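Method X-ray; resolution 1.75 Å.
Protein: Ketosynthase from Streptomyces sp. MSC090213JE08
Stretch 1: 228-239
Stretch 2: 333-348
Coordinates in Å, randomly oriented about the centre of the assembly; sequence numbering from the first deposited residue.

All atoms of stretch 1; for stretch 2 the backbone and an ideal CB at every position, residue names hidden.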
ATOM      1  N   GLY A 228     -25.737  -2.798   6.422  1.00 50.98           N
ATOM      2  CA  GLY A 228     -24.445  -2.275   6.119  1.00 51.95           C
ATOM      3  C   GLY A 228     -23.509  -2.315   7.303  1.00 45.82           C
ATOM      4  O   GLY A 228     -23.609  -3.134   8.190  1.00 47.21           O
ATOM      5  N   ILE A 229     -22.513  -1.437   7.215  1.00 49.99           N
ATOM      6  CA  ILE A 229     -21.344  -1.488   8.032  1.00 51.36           C
ATOM      7  C   ILE A 229     -21.429  -0.393   9.095  1.00 47.46           C
ATOM      8  O   ILE A 229     -22.191   0.557   8.981  1.00 44.37           O
ATOM      9  CB  ILE A 229     -20.078  -1.283   7.174  1.00 48.77           C
ATOM     10  CG1 ILE A 229     -19.898   0.171   6.735  1.00 48.26           C
ATOM     11  CG2 ILE A 229     -20.047  -2.230   5.977  1.00 52.24           C
ATOM     12  CD1 ILE A 229     -18.436   0.528   6.402  1.00 51.67           C
ATOM     13  N   LEU A 230     -20.493  -0.479  10.041  1.00 47.53           N
ATOM     14  CA  LEU A 230     -20.078   0.675  10.799  1.00 45.27           C
ATOM     15  C   LEU A 230     -18.588   0.872  10.505  1.00 44.27           C
ATOM     16  O   LEU A 230     -17.902  -0.110  10.404  1.00 48.70           O
ATOM     17  CB  LEU A 230     -20.260   0.411  12.294  1.00 48.96           C
ATOM     18  CG  LEU A 230     -21.698   0.360  12.808  1.00 50.20           C
ATOM     19  CD1 LEU A 230     -21.714  -0.152  14.244  1.00 51.11           C
ATOM     20  CD2 LEU A 230     -22.365   1.725  12.701  1.00 47.28           C
ATOM     21  N   THR A 231     -18.170   2.125  10.346  1.00 46.79           N
ATOM     22  CA  THR A 231     -16.744   2.467  10.154  1.00 45.59           C
ATOM     23  C   THR A 231     -16.022   2.246  11.486  1.00 50.00           C
ATOM     24  O   THR A 231     -16.591   2.437  12.581  1.00 47.18           O
ATOM     25  CB  THR A 231     -16.570   3.893   9.648  1.00 45.52           C
ATOM     26  OG1 THR A 231     -16.954   4.805  10.666  1.00 49.43           O
ATOM     27  CG2 THR A 231     -17.368   4.205   8.407  1.00 46.78           C
ATOM     28  N   GLY A 232     -14.796   1.745  11.375  1.00 46.83           N
ATOM     29  CA  GLY A 232     -13.991   1.323  12.457  1.00 43.00           C
ATOM     30  C   GLY A 232     -12.570   1.805  12.272  1.00 38.07           C
ATOM     31  O   GLY A 232     -12.293   2.637  11.422  1.00 46.63           O
ATOM     32  N   GLU A 233     -11.715   1.355  13.183  1.00 44.81           N
ATOM     33  CA  GLU A 233     -10.377   1.779  13.211  1.00 43.03           C
ATOM     34  C   GLU A 233      -9.578   0.864  14.127  1.00 43.65           C
ATOM     35  O   GLU A 233     -10.088  -0.073  14.726  1.00 42.33           O
ATOM     36  CB  GLU A 233     -10.295   3.223  13.692  1.00 44.90           C
ATOM     37  CG  GLU A 233     -10.857   3.438  15.108  1.00 45.93           C
ATOM     38  CD  GLU A 233     -10.502   4.771  15.714  1.00 44.56           C
ATOM     39  OE1 GLU A 233     -10.209   5.723  14.965  1.00 44.29           O
ATOM     40  OE2 GLU A 233     -10.497   4.842  16.956  1.00 51.75           O
ATOM     41  N   GLY A 234      -8.286   1.155  14.206  1.00 43.27           N
ATOM     42  CA  GLY A 234      -7.418   0.399  15.038  1.00 42.72           C
ATOM     43  C   GLY A 234      -6.191  -0.057  14.288  1.00 44.16           C
ATOM     44  O   GLY A 234      -5.900   0.419  13.242  1.00 39.74           O
ATOM     45  N   ALA A 235      -5.442  -0.958  14.902  1.00 46.53           N
ATOM     46  CA  ALA A 235      -4.261  -1.494  14.276  1.00 40.80           C
ATOM     47  C   ALA A 235      -4.081  -2.922  14.754  1.00 41.83           C
ATOM     48  O   ALA A 235      -4.314  -3.265  15.932  1.00 41.83           O
ATOM     49  CB  ALA A 235      -3.084  -0.624  14.622  1.00 39.76           C
ATOM     50  N   GLY A 236      -3.669  -3.777  13.824  1.00 39.03           N
ATOM     51  CA  GLY A 236      -3.150  -5.034  14.156  1.00 39.01           C
ATOM     52  C   GLY A 236      -1.792  -5.190  13.549  1.00 43.12           C
ATOM     53  O   GLY A 236      -1.622  -4.909  12.359  1.00 40.23           O
ATOM     54  N   ILE A 237      -0.839  -5.585  14.384  1.00 40.19           N
ATOM     55  CA  ILE A 237       0.502  -5.871  13.932  1.00 43.03           C
ATOM     56  C   ILE A 237       0.847  -7.281  14.342  1.00 42.11           C
ATOM     57  O   ILE A 237       0.689  -7.659  15.527  1.00 44.07           O
ATOM     58  CB  ILE A 237       1.517  -4.839  14.438  1.00 40.98           C
ATOM     59  CG1 ILE A 237       1.155  -3.423  13.982  1.00 44.34           C
ATOM     60  CG2 ILE A 237       2.909  -5.210  13.985  1.00 39.40           C
ATOM     61  CD1 ILE A 237       1.344  -3.194  12.477  1.00 45.04           C
ATOM     62  N   LEU A 238       1.361  -8.027  13.365  1.00 41.10           N
ATOM     63  CA  LEU A 238       1.781  -9.372  13.553  1.00 45.42           C
ATOM     64  C   LEU A 238       3.294  -9.434  13.388  1.00 46.08           C
ATOM     65  O   LEU A 238       3.845  -8.856  12.450  1.00 42.28           O
ATOM     66  CB  LEU A 238       1.099 -10.277  12.530  1.00 42.01           C
ATOM     67  CG  LEU A 238      -0.421 -10.378  12.647  1.00 45.69           C
ATOM     68  CD1 LEU A 238      -1.090  -9.230  11.906  1.00 46.72           C
ATOM     69  CD2 LEU A 238      -0.920 -11.704  12.107  1.00 47.22           C
ATOM     70  N   VAL A 239       3.966 -10.119  14.321  1.00 45.58           N
ATOM     71  CA  VAL A 239       5.362 -10.469  14.117  1.00 44.49           C
ATOM     72  C   VAL A 239       5.420 -11.810  13.389  1.00 47.86           C
ATOM     73  O   VAL A 239       4.959 -12.847  13.937  1.00 52.51           O
ATOM     74  CB  VAL A 239       6.159 -10.504  15.440  1.00 42.79           C
ATOM     75  CG1 VAL A 239       7.630 -10.791  15.168  1.00 47.00           C
ATOM     76  CG2 VAL A 239       5.994  -9.212  16.224  1.00 46.64           C
ATOM     77  N   UNK A 333     -18.313  -7.613  15.121  1.00 48.45           N
ATOM     78  CA  UNK A 333     -17.851  -7.055  16.372  1.00 49.88           C
ATOM     79  C   UNK A 333     -17.041  -5.770  16.147  1.00 50.43           C
ATOM     80  O   UNK A 333     -17.306  -4.752  16.759  1.00 46.90           O
ATOM     81  CB  UNK A 333     -17.012  -8.089  17.126  1.00 49.88           C
ATOM     82  N   UNK A 334     -16.013  -5.817  15.279  1.00 49.86           N
ATOM     83  CA  UNK A 334     -15.097  -4.653  15.096  1.00 49.43           C
ATOM     84  C   UNK A 334     -15.723  -3.518  14.312  1.00 47.48           C
ATOM     85  O   UNK A 334     -15.212  -2.426  14.318  1.00 56.77           O
ATOM     86  CB  UNK A 334     -13.818  -5.094  14.380  1.00 49.43           C
ATOM     87  N   UNK A 335     -16.802  -3.792  13.578  1.00 44.35           N
ATOM     88  CA  UNK A 335     -17.145  -2.912  12.523  1.00 43.91           C
ATOM     89  C   UNK A 335     -16.074  -3.042  11.441  1.00 40.77           C
ATOM     90  O   UNK A 335     -15.243  -3.970  11.472  1.00 46.69           O
ATOM     91  CB  UNK A 335     -17.283  -1.475  13.029  1.00 43.91           C
ATOM     92  N   UNK A 336     -16.094  -2.128  10.495  1.00 43.87           N
ATOM     93  CA  UNK A 336     -15.171  -2.224   9.379  1.00 45.39           C
ATOM     94  C   UNK A 336     -13.978  -1.322   9.685  1.00 40.08           C
ATOM     95  O   UNK A 336     -14.085  -0.105   9.493  1.00 44.69           O
ATOM     96  CB  UNK A 336     -15.844  -1.836   8.061  1.00 45.39           C
ATOM     97  N   UNK A 337     -12.883  -1.915  10.145  1.00 42.47           N
ATOM     98  CA  UNK A 337     -11.716  -1.147  10.613  1.00 45.74           C
ATOM     99  C   UNK A 337     -10.745  -0.864   9.456  1.00 47.63           C
ATOM    100  O   UNK A 337      -9.557  -0.630   9.670  1.00 43.34           O
ATOM    101  CB  UNK A 337     -10.994  -1.904  11.730  1.00 45.74           C
ATOM    102  N   UNK A 338     -11.276  -0.887   8.230  1.00 42.95           N
ATOM    103  CA  UNK A 338     -10.602  -0.398   7.040  1.00 40.86           C
ATOM    104  C   UNK A 338      -9.253  -1.131   6.904  1.00 39.85           C
ATOM    105  O   UNK A 338      -9.190  -2.389   6.866  1.00 43.26           O
ATOM    106  CB  UNK A 338     -10.407   1.118   7.108  1.00 40.86           C
ATOM    107  N   UNK A 339      -8.149  -0.394   6.861  1.00 49.68           N
ATOM    108  CA  UNK A 339      -6.864  -1.018   6.604  1.00 48.53           C
ATOM    109  C   UNK A 339      -6.482  -1.983   7.700  1.00 45.27           C
ATOM    110  O   UNK A 339      -5.748  -2.948   7.464  1.00 49.26           O
ATOM    111  CB  UNK A 339      -5.777   0.047   6.446  1.00 48.53           C
ATOM    112  N   UNK A 340      -7.066  -1.791   8.886  1.00 41.82           N
ATOM    113  CA  UNK A 340      -6.769  -2.704   9.977  1.00 41.89           C
ATOM    114  C   UNK A 340      -7.582  -3.999   9.873  1.00 39.85           C
ATOM    115  O   UNK A 340      -7.312  -4.966  10.597  1.00 41.32           O
ATOM    116  CB  UNK A 340      -7.041  -2.019  11.318  1.00 41.89           C
ATOM    117  N   UNK A 341      -8.611  -4.004   9.026  1.00 42.60           N
ATOM    118  CA  UNK A 341      -9.632  -5.015   9.148  1.00 43.07           C
ATOM    119  C   UNK A 341      -9.034  -6.399   8.980  1.00 42.88           C
ATOM    120  O   UNK A 341      -9.204  -7.217   9.859  1.00 41.22           O
ATOM    121  CB  UNK A 341     -10.743  -4.781   8.123  1.00 43.07           C
ATOM    122  N   UNK A 342      -8.294  -6.643   7.891  1.00 38.80           N
ATOM    123  CA  UNK A 342      -7.813  -7.966   7.640  1.00 39.11           C
ATOM    124  C   UNK A 342      -6.670  -8.326   8.595  1.00 36.06           C
ATOM    125  O   UNK A 342      -6.435  -9.486   8.811  1.00 40.53           O
ATOM    126  CB  UNK A 342      -7.363  -8.090   6.183  1.00 39.11           C
ATOM    127  N   UNK A 343      -5.956  -7.324   9.141  1.00 39.81           N
ATOM    128  CA  UNK A 343      -4.887  -7.579  10.063  1.00 39.77           C
ATOM    129  C   UNK A 343      -5.473  -8.045  11.408  1.00 40.47           C
ATOM    130  O   UNK A 343      -5.017  -9.055  11.952  1.00 42.32           O
ATOM    131  CB  UNK A 343      -4.021  -6.330  10.235  1.00 39.77           C
ATOM    132  N   UNK A 344      -6.487  -7.312  11.866  1.00 39.06           N
ATOM    133  CA  UNK A 344      -7.278  -7.690  13.078  1.00 45.58           C
ATOM    134  C   UNK A 344      -7.972  -9.032  12.851  1.00 43.67           C
ATOM    135  O   UNK A 344      -7.913  -9.880  13.710  1.00 44.88           O
ATOM    136  CB  UNK A 344      -8.317  -6.618  13.413  1.00 45.58           C
ATOM    137  N   UNK A 345      -8.469  -9.292  11.640  1.00 44.87           N
ATOM    138  CA  UNK A 345      -8.969 -10.638  11.287  1.00 44.07           C
ATOM    139  C   UNK A 345      -7.910 -11.712  11.367  1.00 43.70           C
ATOM    140  O   UNK A 345      -8.143 -12.836  11.907  1.00 48.22           O
ATOM    141  CB  UNK A 345      -9.553 -10.627   9.873  1.00 44.07           C
ATOM    142  N   UNK A 346      -6.727 -11.437  10.798  1.00 42.31           N
ATOM    143  CA  UNK A 346      -5.634 -12.370  10.865  1.00 40.87           C
ATOM    144  C   UNK A 346      -5.308 -12.732  12.321  1.00 44.34           C
ATOM    145  O   UNK A 346      -4.987 -13.888  12.612  1.00 44.68           O
ATOM    146  CB  UNK A 346      -4.405 -11.786  10.165  1.00 40.87           C
ATOM    147  N   UNK A 347      -5.264 -11.723  13.196  1.00 43.89           N
ATOM    148  CA  UNK A 347      -4.896 -11.959  14.581  1.00 45.80           C
ATOM    149  C   UNK A 347      -5.993 -12.826  15.224  1.00 48.87           C
ATOM    150  O   UNK A 347      -5.691 -13.808  15.889  1.00 52.18           O
ATOM    151  CB  UNK A 347      -4.711 -10.640  15.334  1.00 45.80           C
ATOM    152  N   UNK A 348      -7.253 -12.470  14.973  1.00 49.83           N
ATOM    153  CA  UNK A 348      -8.396 -13.232  15.446  1.00 49.22           C
ATOM    154  C   UNK A 348      -8.255 -14.698  15.017  1.00 53.60           C
ATOM    155  O   UNK A 348      -8.442 -15.615  15.835  1.00 55.84           O
ATOM    156  CB  UNK A 348      -9.700 -12.633  14.914  1.00 49.22           C
TER

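Position 333, in the last turn of a helix, and 334, whose CB points sideways, have nothing of stretch 1 within 5.5 Å of their ideal CB atoms, so stretch 1 sets no preference; they are Met333 and Leu334. The carbonyl of Leu334 matters more: a water accepts from Glu233 N at 3.2 Å and lies 2.6 Å from Leu334 O, linking the two backbones.

At 335 the chain leaves the helix with phi 69°, which favours glycine, and an ideal CB would lie 3.0 Å from Leu230 O. Both arguments agree with Gly335, whose CA packs 3.6 Å from Leu230 O.

Position 336 runs alongside Thr231 as a single beta bridge. Its N donates to Leu230 O (2.7 Å, nearly linear), and its O accepts a weak bond from Gly232 N (2.7 Å). The CB points sideways, near Ile229 CD1, and an aliphatic or aromatic side chain would suit; in His336 the CB packs on Ile229 CD1 (3.9 Å), and the ring meets that methyl obliquely.

At 337 the backbone passes Gly232 so closely (CA to CA 3.8 Å) that an ideal CB placed on Gly232 would crowd the CA of 337. The sideways CB sits 3.6 Å from Glu233 O, so a small residue suits. Ser337 places its CB 3.5 Å from Glu233 N.

At 338, phi 56° and psi -123° form a combination glycine adopts most readily, yet the sideways CB is not crowded, with Gly232 O 4.9 Å away. A flexible chain could reach back to Ile229 and Thr231. Met338, an unusual occupant of these angles, does so, its CE 4.0 Å from Thr231 CG2 and 4.2 Å from Ile229 CD1. Position 339 meets nothing of stretch 1; it is Gly339.

The CB of 340 points toward the strand, 3.3 Å from Gly234 O, which argues for a small residue, and Ala340 fits. Positions 341 and 342 do not touch stretch 1 and are Ala341 and Ser342.

Position 343 also points toward the strand, its CB 3.5 Å from Gly236 O, and again favours something small: Ala343. At 344 the sideways CB leaves space for a longer apolar chain; Leu344 brings CD2 3.6 Å from Ala235 O. Position 345, out of reach, is Gly345.

Leu238 meets 346 and 347 as the helix continues. The CB of 346 lies 4.0 Å from Leu238 CD2, suiting a small apolar residue, here Ala346. At 347 the CB points toward stretch 1 but stands off from Leu238, so a branched or long aliphatic would fill the gap. Ile347 sets CG1 3.7 Å from Leu238 CG, and its CD1 occupies space that a CB on Gly236 would invade. Position 348, out of reach, is Ala348.

Stretch 2, residues 333-348: MLGHSMGAASALGAIA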
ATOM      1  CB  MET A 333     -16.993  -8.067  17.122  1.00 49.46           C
ATOM      2  CG  MET A 333     -17.753  -9.270  17.605  1.00 51.40           C
ATOM      3  SD  MET A 333     -16.654 -10.581  18.199  1.00 52.19           S
ATOM      4  CE  MET A 333     -16.168 -11.349  16.649  1.00 59.46           C
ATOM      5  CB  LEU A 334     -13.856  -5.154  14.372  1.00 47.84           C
ATOM      6  CG  LEU A 334     -13.034  -6.130  15.190  1.00 51.42           C
ATOM      7  CD1 LEU A 334     -11.796  -6.567  14.436  1.00 52.79           C
ATOM      8  CD2 LEU A 334     -12.645  -5.501  16.514  1.00 51.53           C
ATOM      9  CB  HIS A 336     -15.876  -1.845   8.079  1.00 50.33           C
ATOM     10  CG  HIS A 336     -15.046  -2.144   6.877  1.00 50.28           C
ATOM     11  ND1 HIS A 336     -13.682  -2.411   6.973  1.00 47.74           N
ATOM     12  CD2 HIS A 336     -15.368  -2.235   5.573  1.00 52.10           C
ATOM     13  CE1 HIS A 336     -13.198  -2.637   5.760  1.00 52.91           C
ATOM     14  NE2 HIS A 336     -14.216  -2.526   4.879  1.00 50.22           N
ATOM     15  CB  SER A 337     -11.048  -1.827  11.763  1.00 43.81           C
ATOM     16  OG  SER A 337     -10.596  -3.122  11.434  1.00 46.67           O
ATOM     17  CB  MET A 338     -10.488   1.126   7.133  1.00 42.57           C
ATOM     18  CG  MET A 338     -11.829   1.837   7.279  1.00 44.00           C
ATOM     19  SD  MET A 338     -13.063   1.241   6.042  1.00 49.94           S
ATOM     20  CE  MET A 338     -14.514   2.075   6.693  1.00 54.54           C
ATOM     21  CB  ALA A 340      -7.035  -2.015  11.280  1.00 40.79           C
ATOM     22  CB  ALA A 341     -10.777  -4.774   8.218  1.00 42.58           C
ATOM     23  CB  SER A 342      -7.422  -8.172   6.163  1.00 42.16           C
ATOM     24  OG  SER A 342      -6.586  -7.137   5.671  1.00 42.61           O
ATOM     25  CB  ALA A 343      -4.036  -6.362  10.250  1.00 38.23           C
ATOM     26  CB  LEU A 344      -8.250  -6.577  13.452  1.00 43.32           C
ATOM     27  CG  LEU A 344      -7.579  -5.334  14.034  1.00 42.85           C
ATOM     28  CD1 LEU A 344      -8.536  -4.157  14.144  1.00 47.32           C
ATOM     29  CD2 LEU A 344      -6.887  -5.649  15.365  1.00 47.13           C
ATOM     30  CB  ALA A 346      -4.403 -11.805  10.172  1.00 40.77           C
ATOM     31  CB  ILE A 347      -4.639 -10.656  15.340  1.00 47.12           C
ATOM     32  CG1 ILE A 347      -3.398  -9.966  14.785  1.00 44.54           C
ATOM     33  CG2 ILE A 347      -4.469 -10.924  16.842  1.00 46.06           C
ATOM     34  CD1 ILE A 347      -3.193  -8.571  15.320  1.00 43.18           C
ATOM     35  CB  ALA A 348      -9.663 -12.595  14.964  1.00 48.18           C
TER
HETATM   36  O   HOH W   1     -13.278  -0.836  14.966  1.00 50.88           O
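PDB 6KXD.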